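Local atomic coordinates of macrophomate synthase intermolecular Diels-Alderase (PDB entry 1IZC), a protein that is a TIM-barrel enzyme of the HpcH/HpaI aldolase/citrate lyase family that binds a magnesium ion and pyruvic acid. Residues G26-A31 and H177-P182; T42-A47 and R269-Q274; V46-P51 and V67-E72. The protein carries 1 engineered substitution. All blocks are in the same frame, centred on the assembly; numbering follows the deposited sequence.

Interaction 1 (G26-A31 and H177-P182); sequences GNLRQA and HVCIIP
Asn27 lies flat against the His177 ring at the N-cap of helix 28-37, whose first turn packs across the TIM barrel at the N-terminal end of its strands, where strand 179-184 begins. Asn27 CB stands over the centre of the His177 imidazole, 3.6 Å above its plane, a CH-pi contact. The amide and ring planes are only 18° apart, and the closest pair is Asn27 CG to His177 CD2 at 3.3 Å; together with the position of CB, this makes the arrangement a stack. With CG anti to the backbone N (chi1 -161°), Asn27 also caps the helix: Gln30 N gives its hydrogen to Asn27 OD1 over 2.9 Å, from well above the carbonyl plane. One water bridges Asn27 ND2 and His177 NE2, while His177 ND1 is hydrogen-bonded to Pro25 O.

Arg29 makes the second grip. Its chain bends at chi2 and chi3, and NH2 reaches Val178 O at 2.8 Å with the acceptor close to the guanidinium plane; NE adds a weak hydrogen bond to the same oxygen. Val178 O is hydrogen-bonded to Tyr140 OH as well, and Arg29 NH2 to Asn175 O. The backbone contributes Arg29 N to His177 O, a longer bond of 3.3 Å. Beside it sits the Cys179 thiol, whose SG touches Leu28 CG at 3.8 Å and lies 3.4 Å from Arg29 CA.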
loop_
_atom_site.group_PDB
_atom_site.type_symbol
_atom_site.label_atom_id
_atom_site.label_comp_id
_atom_site.label_asym_id
_atom_site.label_seq_id
_atom_site.Cartn_x
_atom_site.Cartn_y
_atom_site.Cartn_z
ATOM N N GLY A 26 22.631 2.129 -15.496
ATOM C CA GLY A 26 23.159 2.242 -16.840
ATOM C C GLY A 26 24.342 3.194 -16.750
ATOM O O GLY A 26 24.542 3.854 -15.721
ATOM N N ASN A 27 25.119 3.298 -17.822
ATOM C CA ASN A 27 26.311 4.144 -17.775
ATOM C C ASN A 27 26.088 5.632 -18.039
ATOM O O ASN A 27 26.382 6.136 -19.135
ATOM C CB ASN A 27 27.371 3.607 -18.737
ATOM C CG ASN A 27 28.754 4.136 -18.409
ATOM O OD1 ASN A 27 28.886 5.121 -17.684
ATOM N ND2 ASN A 27 29.790 3.492 -18.945
ATOM N N LEU A 28 25.591 6.340 -17.028
ATOM C CA LEU A 28 25.350 7.772 -17.158
ATOM C C LEU A 28 26.687 8.501 -17.306
ATOM O O LEU A 28 26.772 9.528 -17.981
ATOM C CB LEU A 28 24.571 8.300 -15.942
ATOM C CG LEU A 28 24.360 9.817 -15.859
ATOM C CD1 LEU A 28 23.555 10.291 -17.095
ATOM C CD2 LEU A 28 23.629 10.176 -14.559
ATOM N N ARG A 29 27.730 7.963 -16.675
ATOM C CA ARG A 29 29.060 8.568 -16.764
ATOM C C ARG A 29 29.456 8.732 -18.241
ATOM O O ARG A 29 29.877 9.818 -18.681
ATOM C CB ARG A 29 30.081 7.673 -16.038
ATOM C CG ARG A 29 31.496 8.266 -15.867
ATOM C CD ARG A 29 31.608 9.132 -14.594
ATOM N NE ARG A 29 31.297 8.368 -13.389
ATOM C CZ ARG A 29 32.128 7.534 -12.757
ATOM N NH1 ARG A 29 33.376 7.324 -13.184
ATOM N NH2 ARG A 29 31.698 6.885 -11.687
ATOM N N GLN A 30 29.310 7.654 -19.010
ATOM C CA GLN A 30 29.672 7.690 -20.421
ATOM C C GLN A 30 28.675 8.507 -21.232
ATOM O O GLN A 30 29.049 9.195 -22.182
ATOM C CB GLN A 30 29.756 6.273 -20.998
ATOM C CG GLN A 30 30.399 6.232 -22.380
ATOM C CD GLN A 30 31.820 6.781 -22.343
ATOM O OE1 GLN A 30 32.632 6.348 -21.525
ATOM N NE2 GLN A 30 32.123 7.738 -23.216
ATOM N N ALA A 31 27.398 8.433 -20.868
ATOM C CA ALA A 31 26.394 9.199 -21.602
ATOM C C ALA A 31 26.723 10.682 -21.532
ATOM O O ALA A 31 26.600 11.404 -22.525
ATOM C CB ALA A 31 24.996 8.943 -21.027
ATOM N N HIS A 177 29.804 3.560 -13.417
ATOM C CA HIS A 177 28.604 4.122 -14.048
ATOM C C HIS A 177 27.930 5.271 -13.314
ATOM O O HIS A 177 27.340 6.152 -13.949
ATOM C CB HIS A 177 27.540 3.031 -14.228
ATOM C CG HIS A 177 27.851 2.031 -15.298
ATOM N ND1 HIS A 177 26.934 1.088 -15.713
ATOM C CD2 HIS A 177 28.968 1.819 -16.035
ATOM C CE1 HIS A 177 27.471 0.339 -16.661
ATOM N NE2 HIS A 177 28.705 0.760 -16.876
ATOM N N VAL A 178 28.006 5.239 -11.985
ATOM C CA VAL A 178 27.322 6.212 -11.131
ATOM C C VAL A 178 27.942 7.602 -11.067
ATOM O O VAL A 178 29.160 7.745 -10.917
ATOM C CB VAL A 178 27.171 5.638 -9.705
ATOM C CG1 VAL A 178 26.503 6.664 -8.788
ATOM C CG2 VAL A 178 26.333 4.350 -9.756
ATOM N N CYS A 179 27.079 8.615 -11.148
ATOM C CA CYS A 179 27.495 10.022 -11.147
ATOM C C CYS A 179 26.982 10.844 -9.970
ATOM O O CYS A 179 25.898 10.575 -9.429
ATOM C CB CYS A 179 27.022 10.699 -12.434
ATOM S SG CYS A 179 27.606 9.919 -13.957
ATOM N N ILE A 180 27.771 11.855 -9.594
ATOM C CA ILE A 180 27.428 12.773 -8.512
ATOM C C ILE A 180 27.254 14.168 -9.114
ATOM O O ILE A 180 28.128 14.666 -9.840
ATOM C CB ILE A 180 28.524 12.845 -7.414
ATOM C CG1 ILE A 180 28.742 11.485 -6.781
ATOM C CG2 ILE A 180 28.085 13.800 -6.316
ATOM C CD1 ILE A 180 29.662 11.533 -5.555
ATOM N N ILE A 181 26.116 14.787 -8.811
ATOM C CA ILE A 181 25.769 16.106 -9.312
ATOM C C ILE A 181 25.365 17.061 -8.183
ATOM O O ILE A 181 24.245 16.988 -7.665
ATOM C CB ILE A 181 24.584 16.020 -10.316
ATOM C CG1 ILE A 181 24.959 15.114 -11.491
ATOM C CG2 ILE A 181 24.221 17.410 -10.860
ATOM C CD1 ILE A 181 24.460 13.682 -11.336
ATOM N N PRO A 182 26.275 17.959 -7.781
ATOM C CA PRO A 182 25.931 18.903 -6.711
ATOM C C PRO A 182 24.937 19.916 -7.256
ATOM O O PRO A 182 25.025 20.295 -8.422
ATOM C CB PRO A 182 27.259 19.596 -6.408
ATOM C CG PRO A 182 28.295 18.578 -6.813
ATOM C CD PRO A 182 27.714 18.020 -8.098
HETATM O O HOH W 1 29.755 0.583 -19.372
#

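Interaction 2 (T42-A47 and R269-Q274); sequences TLMGVA and RAIAVQ
Strands 43-47 and 271-274 run parallel in sense but strongly twisted, the axes of these short segments approaching to 4.4 Å at an angle of 56°. Leu43 and Gly45 each use both N and O toward the partner strand: Leu43 N bonds Arg269 O, Ile271 N bonds Leu43 O at 2.8 Å, Gly45 N bonds Ile271 O, and Val273 N bonds Gly45 O. The register then slips by one residue, as in a beta bulge, because Ala47 N reaches Gln274 O (2.9 Å, nearly straight at 175°) instead of the carbonyl of Val273. Gln274 N, at the slip, is buried and has no partner in the model. This pairing joins the first and last strands of the parallel sheet and so closes the eight-stranded TIM barrel.

Side chains sort by face. Leu43, Ala270 and Ala272 face the barrel interior, where helix 28-37 meets Leu43; the CD1 of Leu43 lies 3.4 Å from Arg269 O. On the opposite face, that of Met44 and Ile271, the Met44 chain folds at chi2 (-58°), and its SD meets Val273 CG1 at 4.2 Å. Helix 260-265 packs on this face, and Ala291 of the second subunit touches both Met44 and Val273. The side chains of Thr42 and Arg269 cross at about a right angle, Thr42 OG1 3.7 Å from Arg269 CD. Thr42 CG2 lies separately against the backbone, 3.5 Å from Arg269 C, while Thr42 OG1 is hydrogen-bonded to Pro39 O. Farther on, Val46 CG2 rests 3.5 Å from Gln274 O, and Gln274 NE2 is hydrogen-bonded to Ser287 OG of the second subunit.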
loop_
_atom_site.group_PDB
_atom_site.type_symbol
_atom_site.label_atom_id
_atom_site.label_comp_id
_atom_site.label_asym_id
_atom_site.label_seq_id
_atom_site.Cartn_x
_atom_site.Cartn_y
_atom_site.Cartn_z
ATOM N N THR A 42 22.870 15.697 -26.219
ATOM C CA THR A 42 22.460 16.210 -24.916
ATOM C C THR A 42 21.276 15.354 -24.462
ATOM O O THR A 42 20.354 15.118 -25.236
ATOM C CB THR A 42 22.026 17.689 -25.036
ATOM O OG1 THR A 42 23.192 18.511 -25.197
ATOM C CG2 THR A 42 21.245 18.142 -23.803
ATOM N N LEU A 43 21.320 14.879 -23.218
ATOM C CA LEU A 43 20.251 14.027 -22.691
ATOM C C LEU A 43 18.965 14.791 -22.443
ATOM O O LEU A 43 18.955 15.789 -21.723
ATOM C CB LEU A 43 20.694 13.365 -21.386
ATOM C CG LEU A 43 21.769 12.286 -21.504
ATOM C CD1 LEU A 43 23.048 12.900 -22.023
ATOM C CD2 LEU A 43 22.011 11.644 -20.136
ATOM N N MET A 44 17.880 14.316 -23.046
ATOM C CA MET A 44 16.581 14.954 -22.862
ATOM C C MET A 44 15.753 14.011 -21.982
ATOM O O MET A 44 15.505 12.862 -22.358
ATOM C CB MET A 44 15.906 15.161 -24.219
ATOM C CG MET A 44 16.775 15.910 -25.232
ATOM S SD MET A 44 17.288 17.524 -24.632
ATOM C CE MET A 44 18.312 18.068 -26.059
ATOM N N GLY A 45 15.358 14.498 -20.805
ATOM C CA GLY A 45 14.606 13.658 -19.892
ATOM C C GLY A 45 13.347 14.289 -19.331
ATOM O O GLY A 45 12.900 15.346 -19.782
ATOM N N VAL A 46 12.792 13.636 -18.316
ATOM C CA VAL A 46 11.557 14.084 -17.692
ATOM C C VAL A 46 11.691 14.044 -16.177
ATOM O O VAL A 46 12.291 13.110 -15.617
ATOM C CB VAL A 46 10.363 13.190 -18.174
ATOM C CG1 VAL A 46 10.584 11.730 -17.772
ATOM C CG2 VAL A 46 9.041 13.713 -17.617
ATOM N N ALA A 47 11.159 15.076 -15.521
ATOM C CA ALA A 47 11.203 15.174 -14.059
ATOM C C ALA A 47 9.968 14.442 -13.547
ATOM O O ALA A 47 8.874 14.621 -14.074
ATOM C CB ALA A 47 11.192 16.634 -13.632
ATOM N N ARG A 269 23.963 19.698 -20.605
ATOM C CA ARG A 269 24.060 18.441 -21.343
ATOM C C ARG A 269 23.052 17.408 -20.844
ATOM O O ARG A 269 23.025 16.277 -21.319
ATOM C CB ARG A 269 25.488 17.888 -21.279
ATOM C CG ARG A 269 26.523 18.829 -21.905
ATOM C CD ARG A 269 26.396 18.908 -23.428
ATOM N NE ARG A 269 27.386 19.837 -23.985
ATOM C CZ ARG A 269 27.166 21.131 -24.199
ATOM N NH1 ARG A 269 25.986 21.663 -23.916
ATOM N NH2 ARG A 269 28.137 21.906 -24.684
ATOM N N ALA A 270 22.228 17.804 -19.880
ATOM C CA ALA A 270 21.166 16.925 -19.361
ATOM C C ALA A 270 20.054 17.899 -19.041
ATOM O O ALA A 270 20.184 18.712 -18.123
ATOM C CB ALA A 270 21.613 16.197 -18.107
ATOM N N ILE A 271 18.968 17.826 -19.808
ATOM C CA ILE A 271 17.863 18.758 -19.631
ATOM C C ILE A 271 16.526 18.056 -19.422
ATOM O O ILE A 271 16.149 17.201 -20.215
ATOM C CB ILE A 271 17.712 19.658 -20.876
ATOM C CG1 ILE A 271 19.062 20.303 -21.226
ATOM C CG2 ILE A 271 16.644 20.723 -20.622
ATOM C CD1 ILE A 271 19.033 21.080 -22.542
ATOM N N ALA A 272 15.822 18.419 -18.353
ATOM C CA ALA A 272 14.499 17.849 -18.104
ATOM C C ALA A 272 13.584 18.751 -18.932
ATOM O O ALA A 272 13.460 19.940 -18.638
ATOM C CB ALA A 272 14.154 17.951 -16.632
ATOM N N VAL A 273 12.962 18.188 -19.967
ATOM C CA VAL A 273 12.114 18.977 -20.851
ATOM C C VAL A 273 10.627 18.954 -20.537
ATOM O O VAL A 273 9.836 19.595 -21.226
ATOM C CB VAL A 273 12.332 18.568 -22.331
ATOM C CG1 VAL A 273 13.802 18.817 -22.725
ATOM C CG2 VAL A 273 11.953 17.119 -22.541
ATOM N N GLN A 274 10.250 18.216 -19.504
ATOM C CA GLN A 274 8.852 18.140 -19.087
ATOM C C GLN A 274 8.882 17.712 -17.617
ATOM O O GLN A 274 9.847 17.092 -17.164
ATOM C CB GLN A 274 8.120 17.125 -19.973
ATOM C CG GLN A 274 6.639 17.377 -20.241
ATOM C CD GLN A 274 6.239 18.842 -20.240
ATOM O OE1 GLN A 274 5.949 19.412 -19.186
ATOM N NE2 GLN A 274 6.217 19.457 -21.415
#

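Interaction 3 (V46-P51 and V67-E72); sequences VAHGIP and VWIDVE
The His48 imidazole meets Ile69 through its CD2, which is 3.9 Å from Ile69 CG1, the two side chains lying side by side and pointing the same way; His48 CB is 3.7 Å from Val67 CG1. Phe76 adds an edge-to-face ring contact. His48 NE2 is hydrogen-bonded to Thr56 OG1 and His48 ND1 to Asp276 OD2, which should fix the ring's rotation. The Trp68 indole sits on the other face of the sheet, where Ala47 CB comes obliquely to CE3 at 4.1 Å.

Strands 46-48 and 67-70 are parallel, 27° apart, and belong to one beta-alpha-beta crossover of the TIM barrel, with helix 53-61 between them. Three hydrogen bonds zip them: Trp68 N to Val46 O at 2.8 Å, His48 N to Trp68 O at 2.7 Å, and Asp70 N to His48 O, longer at 3.2 Å. A bound pyruvic acid lies about 6 Å from the Trp68 side chain. At the C-terminal end of the strand, Asp70 OD2 forms a salt bridge with the pocket residue Arg101 and a hydrogen bond with Trp152 NE1 of the third subunit.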
loop_
_atom_site.group_PDB
_atom_site.type_symbol
_atom_site.label_atom_id
_atom_site.label_comp_id
_atom_site.label_asym_id
_atom_site.label_seq_id
_atom_site.Cartn_x
_atom_site.Cartn_y
_atom_site.Cartn_z
ATOM N N VAL A 46 12.792 13.636 -18.316
ATOM C CA VAL A 46 11.557 14.084 -17.692
ATOM C C VAL A 46 11.691 14.044 -16.177
ATOM O O VAL A 46 12.291 13.110 -15.617
ATOM C CB VAL A 46 10.363 13.190 -18.174
ATOM C CG1 VAL A 46 10.584 11.730 -17.772
ATOM C CG2 VAL A 46 9.041 13.713 -17.617
ATOM N N ALA A 47 11.159 15.076 -15.521
ATOM C CA ALA A 47 11.203 15.174 -14.059
ATOM C C ALA A 47 9.968 14.442 -13.547
ATOM O O ALA A 47 8.874 14.621 -14.074
ATOM C CB ALA A 47 11.192 16.634 -13.632
ATOM N N HIS A 48 10.165 13.628 -12.516
ATOM C CA HIS A 48 9.117 12.761 -11.961
ATOM C C HIS A 48 8.933 13.008 -10.457
ATOM O O HIS A 48 9.778 12.633 -9.627
ATOM C CB HIS A 48 9.553 11.320 -12.310
ATOM C CG HIS A 48 8.663 10.222 -11.806
ATOM N ND1 HIS A 48 7.291 10.342 -11.702
ATOM C CD2 HIS A 48 8.946 8.928 -11.522
ATOM C CE1 HIS A 48 6.771 9.169 -11.381
ATOM N NE2 HIS A 48 7.754 8.292 -11.266
ATOM N N GLY A 49 7.820 13.669 -10.121
ATOM C CA GLY A 49 7.507 13.997 -8.740
ATOM C C GLY A 49 6.217 13.353 -8.244
ATOM O O GLY A 49 5.887 13.462 -7.067
ATOM N N ILE A 50 5.481 12.697 -9.138
ATOM C CA ILE A 50 4.239 12.015 -8.748
ATOM C C ILE A 50 4.649 10.652 -8.201
ATOM O O ILE A 50 5.216 9.836 -8.932
ATOM C CB ILE A 50 3.309 11.807 -9.959
ATOM C CG1 ILE A 50 2.856 13.167 -10.506
ATOM C CG2 ILE A 50 2.096 10.977 -9.544
ATOM C CD1 ILE A 50 2.129 13.086 -11.853
ATOM N N PRO A 51 4.351 10.377 -6.914
ATOM C CA PRO A 51 4.717 9.105 -6.285
ATOM C C PRO A 51 3.841 7.942 -6.702
ATOM O O PRO A 51 3.021 7.446 -5.924
ATOM C CB PRO A 51 4.612 9.428 -4.797
ATOM C CG PRO A 51 3.404 10.325 -4.763
ATOM C CD PRO A 51 3.619 11.244 -5.965
ATOM N N VAL A 67 14.981 9.606 -16.439
ATOM C CA VAL A 67 13.825 9.952 -15.617
ATOM C C VAL A 67 14.513 10.495 -14.371
ATOM O O VAL A 67 15.360 9.823 -13.783
ATOM C CB VAL A 67 12.972 8.722 -15.230
ATOM C CG1 VAL A 67 11.853 9.159 -14.266
ATOM C CG2 VAL A 67 12.357 8.099 -16.489
ATOM N N TRP A 68 14.175 11.726 -14.008
ATOM C CA TRP A 68 14.750 12.417 -12.861
ATOM C C TRP A 68 13.726 12.314 -11.734
ATOM O O TRP A 68 12.698 12.983 -11.764
ATOM C CB TRP A 68 14.973 13.876 -13.268
ATOM C CG TRP A 68 15.784 14.719 -12.362
ATOM C CD1 TRP A 68 17.139 14.902 -12.403
ATOM C CD2 TRP A 68 15.292 15.581 -11.332
ATOM N NE1 TRP A 68 17.518 15.833 -11.461
ATOM C CE2 TRP A 68 16.402 16.262 -10.789
ATOM C CE3 TRP A 68 14.017 15.848 -10.820
ATOM C CZ2 TRP A 68 16.276 17.196 -9.750
ATOM C CZ3 TRP A 68 13.890 16.782 -9.784
ATOM C CH2 TRP A 68 15.015 17.439 -9.263
ATOM N N ILE A 69 14.011 11.475 -10.742
ATOM C CA ILE A 69 13.080 11.281 -9.633
ATOM C C ILE A 69 13.471 12.158 -8.453
ATOM O O ILE A 69 14.605 12.106 -7.984
ATOM C CB ILE A 69 13.057 9.803 -9.202
ATOM C CG1 ILE A 69 12.730 8.927 -10.417
ATOM C CG2 ILE A 69 12.043 9.593 -8.068
ATOM C CD1 ILE A 69 12.742 7.427 -10.126
ATOM N N ASP A 70 12.526 12.964 -7.975
ATOM C CA ASP A 70 12.796 13.862 -6.863
ATOM C C ASP A 70 12.347 13.274 -5.532
ATOM O O ASP A 70 11.150 13.195 -5.242
ATOM C CB ASP A 70 12.106 15.208 -7.107
ATOM C CG ASP A 70 12.397 16.219 -6.016
ATOM O OD1 ASP A 70 13.310 15.980 -5.204
ATOM O OD2 ASP A 70 11.719 17.265 -5.990
ATOM N N VAL A 71 13.312 12.857 -4.721
ATOM C CA VAL A 71 13.000 12.296 -3.426
ATOM C C VAL A 71 13.139 13.377 -2.365
ATOM O O VAL A 71 12.676 13.204 -1.243
ATOM C CB VAL A 71 13.923 11.091 -3.102
ATOM C CG1 VAL A 71 13.570 10.499 -1.762
ATOM C CG2 VAL A 71 13.770 10.042 -4.172
ATOM N N GLU A 72 13.775 14.499 -2.699
ATOM C CA GLU A 72 13.872 15.546 -1.686
ATOM C C GLU A 72 12.470 16.054 -1.393
ATOM O O GLU A 72 12.099 16.233 -0.230
ATOM C CB GLU A 72 14.735 16.733 -2.124
ATOM C CG GLU A 72 14.751 17.828 -1.032
ATOM C CD GLU A 72 15.492 19.106 -1.425
ATOM O OE1 GLU A 72 15.589 19.413 -2.635
ATOM O OE2 GLU A 72 15.952 19.813 -0.503
#

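All three interactions reach the same barrel sheet, but only interactions 2 and 3 pair strands within it. Those two share Val46 and Ala47 of strand 43-48, which is flanked by strands 271-275 and 66-70, and their centres are about 12 Å apart. The centre of interaction 1 lies about 14 Å from that of interaction 2 and about 17 Å from that of interaction 3. Along the chain the segments of interactions 1 and 2 alternate, and both segments of interaction 3 fall between those of interaction 1. Helix 28-37 meets the closing strands at Leu43 (Leu28 CD1 to Leu43 CD2, 3.7 Å), while interaction 3 follows strand 43-48 to its C-terminal end, on the pyruvic acid side.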